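Local coordinates for endo-b-1,4-glucanase (Nasutitermes takasagoensis, PDB 1KS8), which probably hydrolyses internal beta-1,4-glucosidic linkages of cellulose and related beta-glucans, as a glycosyl hydrolase family 9 endoglucanase, at residues V71-S85 with A419-L431. Residues are numbered along the deposited sequence; the frame is centred on the assembly and turned at random.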
# COMPACT_ATOMS: atom_id res chain seq x y z
N VAL A 71 -2.81 -5.07 -1.38
CA VAL A 71 -3.83 -4.74 -0.40
C VAL A 71 -5.04 -4.03 -1.03
O VAL A 71 -6.18 -4.29 -0.65
CB VAL A 71 -3.23 -3.91 0.75
CG1 VAL A 71 -4.32 -3.45 1.71
CG2 VAL A 71 -2.20 -4.76 1.50
N LEU A 72 -4.79 -3.15 -1.99
CA LEU A 72 -5.90 -2.47 -2.65
C LEU A 72 -6.73 -3.50 -3.42
O LEU A 72 -7.96 -3.48 -3.37
CB LEU A 72 -5.40 -1.38 -3.60
CG LEU A 72 -4.82 -0.11 -2.95
CD1 LEU A 72 -4.46 0.87 -4.05
CD2 LEU A 72 -5.83 0.52 -1.98
N ALA A 73 -6.06 -4.40 -4.14
CA ALA A 73 -6.76 -5.42 -4.91
C ALA A 73 -7.53 -6.35 -3.97
O ALA A 73 -8.65 -6.76 -4.25
CB ALA A 73 -5.77 -6.22 -5.75
N TRP A 74 -6.91 -6.69 -2.84
CA TRP A 74 -7.51 -7.57 -1.84
C TRP A 74 -8.85 -7.01 -1.38
O TRP A 74 -9.85 -7.73 -1.30
CB TRP A 74 -6.53 -7.70 -0.67
CG TRP A 74 -6.86 -8.73 0.37
CD1 TRP A 74 -7.81 -9.71 0.31
CD2 TRP A 74 -6.19 -8.90 1.62
NE1 TRP A 74 -7.77 -10.48 1.45
CE2 TRP A 74 -6.78 -10.00 2.27
CE3 TRP A 74 -5.14 -8.22 2.26
CZ2 TRP A 74 -6.35 -10.45 3.53
CZ3 TRP A 74 -4.72 -8.66 3.51
CH2 TRP A 74 -5.32 -9.77 4.13
N GLY A 75 -8.88 -5.71 -1.07
CA GLY A 75 -10.12 -5.09 -0.63
C GLY A 75 -11.15 -5.03 -1.74
O GLY A 75 -12.35 -5.14 -1.50
N LEU A 76 -10.68 -4.84 -2.97
CA LEU A 76 -11.55 -4.77 -4.14
C LEU A 76 -12.23 -6.12 -4.38
O LEU A 76 -13.36 -6.17 -4.88
CB LEU A 76 -10.75 -4.39 -5.39
CG LEU A 76 -10.95 -2.99 -5.95
CD1 LEU A 76 -10.03 -2.81 -7.16
CD2 LEU A 76 -12.40 -2.78 -6.35
N ILE A 77 -11.54 -7.19 -4.04
CA ILE A 77 -12.07 -8.54 -4.23
C ILE A 77 -13.08 -8.91 -3.14
O ILE A 77 -14.20 -9.34 -3.44
CB ILE A 77 -10.94 -9.59 -4.23
CG1 ILE A 77 -10.00 -9.35 -5.41
CG2 ILE A 77 -11.53 -11.00 -4.27
CD1 ILE A 77 -8.69 -10.11 -5.33
N ASP A 78 -12.69 -8.75 -1.88
CA ASP A 78 -13.56 -9.10 -0.76
C ASP A 78 -14.67 -8.11 -0.44
O ASP A 78 -15.70 -8.49 0.12
CB ASP A 78 -12.71 -9.31 0.50
CG ASP A 78 -11.88 -10.58 0.45
OD1 ASP A 78 -11.02 -10.76 1.34
OD2 ASP A 78 -12.10 -11.40 -0.47
N PHE A 79 -14.46 -6.84 -0.79
CA PHE A 79 -15.45 -5.82 -0.49
C PHE A 79 -15.80 -4.98 -1.71
O PHE A 79 -15.94 -3.76 -1.63
CB PHE A 79 -14.92 -4.95 0.66
CG PHE A 79 -14.55 -5.74 1.88
CD1 PHE A 79 -15.54 -6.31 2.69
CD2 PHE A 79 -13.22 -5.99 2.18
CE1 PHE A 79 -15.20 -7.11 3.78
CE2 PHE A 79 -12.86 -6.79 3.27
CZ PHE A 79 -13.86 -7.35 4.07
N GLU A 80 -15.95 -5.66 -2.84
CA GLU A 80 -16.29 -5.00 -4.10
C GLU A 80 -17.58 -4.20 -3.96
O GLU A 80 -17.72 -3.13 -4.54
CB GLU A 80 -16.44 -6.05 -5.21
CG GLU A 80 -16.62 -5.45 -6.59
CD GLU A 80 -16.78 -6.51 -7.67
OE1 GLU A 80 -16.86 -6.13 -8.86
OE2 GLU A 80 -16.83 -7.71 -7.33
N ALA A 81 -18.52 -4.73 -3.17
CA ALA A 81 -19.79 -4.07 -2.96
C ALA A 81 -19.60 -2.68 -2.36
O ALA A 81 -20.39 -1.77 -2.61
CB ALA A 81 -20.68 -4.91 -2.05
N GLY A 82 -18.55 -2.52 -1.56
CA GLY A 82 -18.27 -1.24 -0.94
C GLY A 82 -17.92 -0.21 -2.00
O GLY A 82 -18.38 0.92 -1.96
N TYR A 83 -17.08 -0.62 -2.94
CA TYR A 83 -16.67 0.25 -4.03
C TYR A 83 -17.88 0.58 -4.90
O TYR A 83 -18.09 1.73 -5.28
CB TYR A 83 -15.59 -0.42 -4.88
CG TYR A 83 -14.19 -0.29 -4.32
CD1 TYR A 83 -13.39 0.80 -4.66
CD2 TYR A 83 -13.66 -1.25 -3.47
CE1 TYR A 83 -12.10 0.93 -4.16
CE2 TYR A 83 -12.37 -1.14 -2.96
CZ TYR A 83 -11.60 -0.05 -3.31
OH TYR A 83 -10.31 0.07 -2.84
N SER A 84 -18.69 -0.43 -5.21
CA SER A 84 -19.87 -0.21 -6.04
C SER A 84 -20.87 0.73 -5.39
O SER A 84 -21.42 1.61 -6.05
CB SER A 84 -20.55 -1.55 -6.36
OG SER A 84 -19.77 -2.29 -7.28
N SER A 85 -21.10 0.55 -4.09
CA SER A 85 -22.03 1.41 -3.37
C SER A 85 -21.56 2.85 -3.36
O SER A 85 -22.37 3.78 -3.29
CB SER A 85 -22.21 0.91 -1.93
OG SER A 85 -22.90 -0.32 -1.90
N ALA A 419 -3.26 2.12 1.92
CA ALA A 419 -3.75 0.83 1.43
C ALA A 419 -4.72 0.11 2.36
O ALA A 419 -5.87 -0.13 1.99
CB ALA A 419 -2.57 -0.08 1.09
N GLY A 420 -4.26 -0.26 3.55
CA GLY A 420 -5.13 -0.94 4.50
C GLY A 420 -6.33 -0.07 4.82
O GLY A 420 -7.46 -0.54 4.90
N PHE A 421 -6.06 1.22 4.99
CA PHE A 421 -7.07 2.24 5.28
C PHE A 421 -8.18 2.23 4.23
O PHE A 421 -9.36 2.13 4.55
CB PHE A 421 -6.38 3.60 5.33
CG PHE A 421 -7.30 4.78 5.50
CD1 PHE A 421 -8.03 4.95 6.67
CD2 PHE A 421 -7.40 5.74 4.50
CE1 PHE A 421 -8.83 6.08 6.85
CE2 PHE A 421 -8.20 6.87 4.66
CZ PHE A 421 -8.91 7.04 5.84
N GLN A 422 -7.79 2.31 2.96
CA GLN A 422 -8.78 2.33 1.88
C GLN A 422 -9.58 1.03 1.82
O GLN A 422 -10.80 1.06 1.63
CB GLN A 422 -8.11 2.59 0.53
CG GLN A 422 -9.12 2.81 -0.59
CD GLN A 422 -8.48 3.29 -1.87
OE1 GLN A 422 -7.81 4.32 -1.90
NE2 GLN A 422 -8.70 2.54 -2.95
N SER A 423 -8.91 -0.10 1.98
CA SER A 423 -9.61 -1.38 1.93
C SER A 423 -10.57 -1.51 3.11
O SER A 423 -11.64 -2.10 2.97
CB SER A 423 -8.60 -2.53 1.91
OG SER A 423 -7.90 -2.51 0.68
N ALA A 424 -10.20 -0.95 4.26
CA ALA A 424 -11.06 -0.99 5.44
C ALA A 424 -12.30 -0.14 5.19
O ALA A 424 -13.40 -0.49 5.61
CB ALA A 424 -10.30 -0.48 6.67
N LEU A 425 -12.12 0.99 4.50
CA LEU A 425 -13.24 1.86 4.19
C LEU A 425 -14.22 1.13 3.29
O LEU A 425 -15.44 1.21 3.48
CB LEU A 425 -12.75 3.14 3.51
CG LEU A 425 -12.03 4.13 4.42
CD1 LEU A 425 -11.30 5.17 3.58
CD2 LEU A 425 -13.04 4.80 5.35
N ALA A 426 -13.70 0.41 2.30
CA ALA A 426 -14.55 -0.34 1.39
C ALA A 426 -15.35 -1.37 2.18
O ALA A 426 -16.54 -1.60 1.90
CB ALA A 426 -13.70 -1.04 0.33
N ALA A 427 -14.71 -2.00 3.16
CA ALA A 427 -15.38 -3.00 3.99
C ALA A 427 -16.49 -2.35 4.81
O ALA A 427 -17.60 -2.90 4.91
CB ALA A 427 -14.36 -3.68 4.91
N LEU A 428 -16.21 -1.20 5.41
CA LEU A 428 -17.22 -0.51 6.21
C LEU A 428 -18.43 -0.14 5.35
O LEU A 428 -19.56 -0.25 5.80
CB LEU A 428 -16.62 0.73 6.87
CG LEU A 428 -15.57 0.42 7.93
CD1 LEU A 428 -14.94 1.71 8.43
CD2 LEU A 428 -16.20 -0.36 9.08
N VAL A 429 -18.18 0.29 4.12
CA VAL A 429 -19.27 0.64 3.22
C VAL A 429 -20.07 -0.61 2.87
O VAL A 429 -21.30 -0.59 2.85
CB VAL A 429 -18.76 1.30 1.92
CG1 VAL A 429 -19.93 1.51 0.96
CG2 VAL A 429 -18.09 2.62 2.23
N ALA A 430 -19.36 -1.71 2.60
CA ALA A 430 -20.01 -2.97 2.24
C ALA A 430 -20.90 -3.48 3.37
O ALA A 430 -21.91 -4.13 3.12
CB ALA A 430 -18.95 -4.01 1.90
N LEU A 431 -20.51 -3.18 4.60
CA LEU A 431 -21.26 -3.61 5.78
C LEU A 431 -22.42 -2.67 6.11
O LEU A 431 -23.18 -2.92 7.04
CB LEU A 431 -20.32 -3.72 6.98
CG LEU A 431 -19.22 -4.78 6.87
CD1 LEU A 431 -18.18 -4.57 7.95
CD2 LEU A 431 -19.84 -6.17 6.97
O HOH W 1 -9.33 -1.97 -1.65
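Val-71 to Asp-78 and Ala-419 to Ala-430 form a close, nearly parallel helix-helix contact (axes 8.5 Å apart), largely buried within the (alpha/alpha)6 barrel; after a break at Phe-79, helix 80-85 turns across the second helix at 80°. Bare backbone permits the closeness: Gly-75 faces Ser-423, and Gly-82 lays its CA 3.3 Å from Ala-426 O in a CA-H...O contact. Ser-423 OG donates to Val-71 O (2.8 Å) from above the carbonyl plane, while the helical Gly-75 N binds that oxygen from the opposite face. A bridging water donates to Ser-423 OG and Leu-72 O and also bonds Tyr-83 OH. Gln-422 reaches that hydroxyl with CG anti to the backbone N (chi1 -172°) and the chain extended beyond; its NE2 donates a nearly straight bond to Tyr-83 OH in the amide plane (3.0 Å, 177°), and OE1 bonds Ser-12, so both ends of the amide are held. Where the first helix ends, Phe-79 lays one ring face on Ala-427, whose CB stands 3.5 Å from the ring centroid in a CH-pi contact, with Asp-78 CB behind the other face. A serine in place of Phe-79 would probably leave Ala-427 without its aromatic cover and open a gap at the bend. Around the pair, helix 5-18 packs on Gln-422, helix 303-319 on Phe-79, helix 89-106 on Leu-76 and helix 324-341 on Leu-428.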